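Local coordinates for protein scyllo-inositol 2-dehydrogenase (NADP(+)) IolW (Bacillus subtilis subsp. subtilis, PDB 3GDO) that catalyses the reversible NADPH-dependent reduction of scyllo-inosose to scyllo-inositol and cannot use NADH in place of NADPH, at residues M98-E103 against T174-G179; T322-E325 against I330-I333. All coordinates share one frame; numbering follows the deposited sequence.

Contact 1: M98-E103 against T174-G179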
loop_
_atom_site.group_PDB
_atom_site.type_symbol
_atom_site.label_atom_id
_atom_site.label_comp_id
_atom_site.label_asym_id
_atom_site.label_seq_id
_atom_site.Cartn_x
_atom_site.Cartn_y
_atom_site.Cartn_z
ATOM N N MET B 98 -18.148 15.165 9.408
ATOM C CA MET B 98 -19.197 16.206 9.417
ATOM C C MET B 98 -20.621 15.618 9.560
ATOM O O MET B 98 -21.297 15.888 10.548
ATOM C CB MET B 98 -19.044 17.080 8.157
ATOM C CG MET B 98 -19.961 18.302 8.051
ATOM S SD MET B 98 -19.745 19.103 6.426
ATOM C CE MET B 98 -20.841 20.506 6.791
ATOM N N THR B 99 -21.060 14.824 8.587
ATOM C CA THR B 99 -22.360 14.125 8.649
ATOM C C THR B 99 -22.216 12.762 7.964
ATOM O O THR B 99 -21.172 12.485 7.394
ATOM C CB THR B 99 -23.455 14.893 7.876
ATOM O OG1 THR B 99 -22.947 15.256 6.591
ATOM C CG2 THR B 99 -23.892 16.158 8.632
ATOM N N ALA B 100 -23.266 11.940 7.951
ATOM C CA ALA B 100 -23.231 10.699 7.184
ATOM C C ALA B 100 -23.302 10.899 5.655
ATOM O O ALA B 100 -22.726 10.118 4.889
ATOM C CB ALA B 100 -24.334 9.733 7.660
ATOM N N THR B 101 -24.028 11.930 5.200
ATOM C CA THR B 101 -24.198 12.140 3.757
ATOM C C THR B 101 -23.780 13.544 3.375
ATOM O O THR B 101 -23.834 14.480 4.201
ATOM C CB THR B 101 -25.671 11.887 3.235
ATOM O OG1 THR B 101 -26.566 12.808 3.851
ATOM C CG2 THR B 101 -26.167 10.449 3.520
ATOM N N ALA B 102 -23.375 13.690 2.119
ATOM C CA ALA B 102 -22.973 14.980 1.583
ATOM C C ALA B 102 -24.165 15.972 1.546
ATOM O O ALA B 102 -23.991 17.162 1.801
ATOM C CB ALA B 102 -22.367 14.795 0.192
ATOM N N GLU B 103 -25.347 15.443 1.225
ATOM C CA GLU B 103 -26.638 16.167 1.149
ATOM C C GLU B 103 -27.009 16.823 2.485
ATOM O O GLU B 103 -27.451 17.980 2.532
ATOM C CB GLU B 103 -27.750 15.171 0.712
ATOM C CG GLU B 103 -28.884 15.734 -0.170
ATOM C CD GLU B 103 -29.721 14.622 -0.903
ATOM O OE1 GLU B 103 -30.978 14.710 -0.960
ATOM O OE2 GLU B 103 -29.124 13.660 -1.441
ATOM N N THR B 174 -14.615 2.450 10.568
ATOM C CA THR B 174 -13.314 3.106 10.588
ATOM C C THR B 174 -13.068 4.055 9.396
ATOM O O THR B 174 -12.175 4.891 9.479
ATOM C CB THR B 174 -12.177 2.083 10.589
ATOM O OG1 THR B 174 -12.418 1.190 9.503
ATOM C CG2 THR B 174 -12.067 1.321 11.974
ATOM N N LEU B 175 -13.797 3.910 8.300
ATOM C CA LEU B 175 -13.647 4.841 7.177
ATOM C C LEU B 175 -14.160 6.253 7.564
ATOM O O LEU B 175 -13.490 7.270 7.329
ATOM C CB LEU B 175 -14.358 4.302 5.910
ATOM C CG LEU B 175 -14.411 5.219 4.688
ATOM C CD1 LEU B 175 -12.992 5.603 4.178
ATOM C CD2 LEU B 175 -15.293 4.621 3.564
ATOM N N TYR B 176 -15.339 6.315 8.189
ATOM C CA TYR B 176 -15.796 7.584 8.777
ATOM C C TYR B 176 -14.884 8.068 9.897
ATOM O O TYR B 176 -14.499 9.236 9.937
ATOM C CB TYR B 176 -17.198 7.451 9.351
ATOM C CG TYR B 176 -18.283 7.549 8.298
ATOM C CD1 TYR B 176 -18.924 6.403 7.822
ATOM C CD2 TYR B 176 -18.658 8.784 7.803
ATOM C CE1 TYR B 176 -19.954 6.506 6.866
ATOM C CE2 TYR B 176 -19.672 8.907 6.838
ATOM C CZ TYR B 176 -20.308 7.775 6.379
ATOM O OH TYR B 176 -21.301 7.920 5.420
ATOM N N ASP B 177 -14.522 7.179 10.798
ATOM C CA ASP B 177 -13.819 7.621 11.985
ATOM C C ASP B 177 -12.328 7.944 11.742
ATOM O O ASP B 177 -11.821 8.955 12.225
ATOM C CB ASP B 177 -13.951 6.588 13.080
ATOM C CG ASP B 177 -13.340 7.054 14.364
ATOM O OD1 ASP B 177 -13.313 8.285 14.620
ATOM O OD2 ASP B 177 -12.884 6.213 15.141
ATOM N N LEU B 178 -11.644 7.126 10.965
ATOM C CA LEU B 178 -10.194 7.297 10.749
ATOM C C LEU B 178 -9.918 7.748 9.340
ATOM O O LEU B 178 -9.105 8.655 9.124
ATOM C CB LEU B 178 -9.434 5.978 11.012
ATOM C CG LEU B 178 -9.627 5.258 12.361
ATOM C CD1 LEU B 178 -8.626 4.088 12.450
ATOM C CD2 LEU B 178 -9.520 6.117 13.572
ATOM N N GLY B 179 -10.599 7.113 8.379
ATOM C CA GLY B 179 -10.422 7.454 6.969
ATOM C C GLY B 179 -10.642 8.936 6.701
ATOM O O GLY B 179 -9.914 9.530 5.896
#
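Tyr176 reaches from the first turns of helix 174-190 to the backbone of Ala100, joining the C-terminal alpha/beta domain to the dinucleotide-binding Rossmann domain of this Gfo/Idh/MocA oxidoreductase. Segment 98-103 directly follows the Glu-Lys-Pro sequence that is a hallmark of the family, and the backbones stay well apart, with 8.2 Å between the CA atoms of Ala100 and Tyr176. The phenol spans the gap. Its CG lies anti to the carbonyl carbon of Tyr176 (chi1 -80°), which sends the ring out from the helix toward the loop. Tyr176 OH donates to Ala100 O over 2.7 Å, arriving in the carbonyl plane on a lone pair with a C=O...donor angle of 130°. Ala100 O also lies near the ring plane, at its edge, while Thr99 O approaches CE2 of Tyr176 obliquely at 3.9 Å. The methyl of Ala100 adds only a loose touch, its CB 4.2 Å from Tyr176 OH. A phenylalanine here would probably still fill the ring's place but leave Ala100 O without its phenolic donor. Beside the contact, Ile333 of helix 323-342 packs on Tyr176, and Asp177 forms a salt bridge with Lys96. At the start of helix 174-190, Thr174 O accepts both the ordinary helical bond from Leu178 N (2.7 Å) and the wider pi-type bond from Gly179 N. Within the loop, Thr99 bends back on its own chain, and its OG1 donates to Thr101 O at 2.7 Å from 31° outside the carbonyl plane.

Contact 2: T322-E325 against I330-I333; sequences TAEE and IRII
Glu324 and Arg331 belong to the same helix, 323-342, seven residues or about two turns apart, with 10.2 Å between their CA atoms. The gap is bridged by side chains alone. Arg331 starts out toward the first turn, and its long chain, bent at chi2 and chi3, brings the guanidinium back along the helix. Glu324 has CG anti to the backbone N (chi1 -162°) and a bend at chi2 that turns its carboxylate to meet it. The result is a one-pronged salt bridge: Glu324 OE2 stands 2.7 Å from Arg331 NH2, whereas Glu324 OE1 stays 4.1 Å from that nitrogen. The oxygen lies at the guanidinium edge, in its plane, and the two flat groups are only 21° from coplanar. Arg331 has further partners, a salt bridge from NH1 to Glu106 and a hydrogen bond from NE to Asn328, which together fix the rotation of the group. The guanidinium would be expected to keep the Glu324 carboxylate ionised. The helix itself begins with a capping box: Glu325 N donates to Thr322 OG1 at 3.2 Å, and Thr322 N returns a 3.0 Å bond to Glu325 OE1, met from above the carboxylate plane. Glu325 OE1 is also paired with Arg126. Around the bridge, Glu324 touches Glu106 and Lys109 of helix 102-115, and Arg331 touches Ala102 there; elsewhere on the helix, Ile332 packs on Ile183 of helix 174-190 and on Leu215 and Leu217 of strand 212-219.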
loop_
_atom_site.group_PDB
_atom_site.type_symbol
_atom_site.label_atom_id
_atom_site.label_comp_id
_atom_site.label_asym_id
_atom_site.label_seq_id
_atom_site.Cartn_x
_atom_site.Cartn_y
_atom_site.Cartn_z
ATOM N N THR B 322 -13.293 24.749 6.088
ATOM C CA THR B 322 -14.578 25.310 5.673
ATOM C C THR B 322 -15.614 24.205 5.556
ATOM O O THR B 322 -15.263 23.047 5.467
ATOM C CB THR B 322 -14.481 25.988 4.251
ATOM O OG1 THR B 322 -14.174 24.992 3.269
ATOM C CG2 THR B 322 -13.389 27.112 4.206
ATOM N N ALA B 323 -16.891 24.573 5.496
ATOM C CA ALA B 323 -17.965 23.621 5.393
ATOM C C ALA B 323 -17.845 22.811 4.114
ATOM O O ALA B 323 -18.066 21.591 4.146
ATOM C CB ALA B 323 -19.341 24.309 5.484
ATOM N N GLU B 324 -17.522 23.497 3.016
ATOM C CA GLU B 324 -17.253 22.888 1.707
ATOM C C GLU B 324 -16.181 21.786 1.760
ATOM O O GLU B 324 -16.361 20.727 1.171
ATOM C CB GLU B 324 -16.775 23.968 0.712
ATOM C CG GLU B 324 -16.865 23.575 -0.760
ATOM C CD GLU B 324 -18.168 22.808 -1.121
ATOM O OE1 GLU B 324 -19.323 23.254 -0.782
ATOM O OE2 GLU B 324 -18.029 21.717 -1.727
ATOM N N GLU B 325 -15.057 22.079 2.413
ATOM C CA GLU B 325 -13.991 21.091 2.562
ATOM C C GLU B 325 -14.492 19.885 3.390
ATOM O O GLU B 325 -14.285 18.745 2.991
ATOM C CB GLU B 325 -12.749 21.730 3.173
ATOM C CG GLU B 325 -12.073 22.753 2.248
ATOM C CD GLU B 325 -11.153 23.651 3.048
ATOM O OE1 GLU B 325 -11.142 23.528 4.305
ATOM O OE2 GLU B 325 -10.438 24.468 2.451
ATOM N N ILE B 330 -16.907 13.885 2.994
ATOM C CA ILE B 330 -18.082 13.021 2.966
ATOM C C ILE B 330 -18.375 12.544 1.571
ATOM O O ILE B 330 -18.733 11.409 1.379
ATOM C CB ILE B 330 -19.335 13.718 3.579
ATOM C CG1 ILE B 330 -19.037 14.209 5.009
ATOM C CG2 ILE B 330 -20.516 12.777 3.584
ATOM C CD1 ILE B 330 -18.269 13.160 5.922
ATOM N N ARG B 331 -18.187 13.414 0.587
ATOM C CA ARG B 331 -18.340 13.044 -0.815
ATOM C C ARG B 331 -17.397 11.894 -1.201
ATOM O O ARG B 331 -17.785 10.971 -1.930
ATOM C CB ARG B 331 -18.051 14.255 -1.717
ATOM C CG ARG B 331 -19.209 15.257 -1.787
ATOM C CD ARG B 331 -19.268 15.940 -3.151
ATOM N NE ARG B 331 -18.915 17.343 -3.003
ATOM C CZ ARG B 331 -19.797 18.303 -2.724
ATOM N NH1 ARG B 331 -21.090 17.998 -2.577
ATOM N NH2 ARG B 331 -19.384 19.569 -2.580
ATOM N N ILE B 332 -16.152 11.953 -0.714
ATOM C CA ILE B 332 -15.199 10.888 -1.050
ATOM C C ILE B 332 -15.611 9.624 -0.336
ATOM O O ILE B 332 -15.533 8.549 -0.924
ATOM C CB ILE B 332 -13.746 11.232 -0.635
ATOM C CG1 ILE B 332 -13.247 12.423 -1.434
ATOM C CG2 ILE B 332 -12.781 9.972 -0.825
ATOM C CD1 ILE B 332 -13.258 12.191 -2.929
ATOM N N ILE B 333 -16.051 9.754 0.927
ATOM C CA ILE B 333 -16.485 8.588 1.714
ATOM C C ILE B 333 -17.675 7.863 1.049
ATOM O O ILE B 333 -17.648 6.642 0.913
ATOM C CB ILE B 333 -16.772 8.964 3.179
ATOM C CG1 ILE B 333 -15.452 9.258 3.903
ATOM C CG2 ILE B 333 -17.451 7.863 3.903
ATOM C CD1 ILE B 333 -15.671 9.804 5.270
#

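In the fold
From the N terminus the chain first builds most of the Rossmann domain and reaches the loop after strand 91-95. Contact 1 then closes a long loop, whose 70 intervening residues include strand 119-122 and strand 146-152, when helix 174-190 comes back to 98-103. Contact 2 follows much later and spans just four helical residues. The two lie in series, neither nested nor crossing, yet their centres are about 9 Å apart. Ile330 joins them directly, its CD1 packing 3.3 Å from Thr99 O, and Ala102 N is hydrogen-bonded to Glu334. Helix 323-342 also packs on helix 174-190 and on strand 212-219 of the large mixed sheet, and so ties both to helix 102-115 of the Rossmann domain.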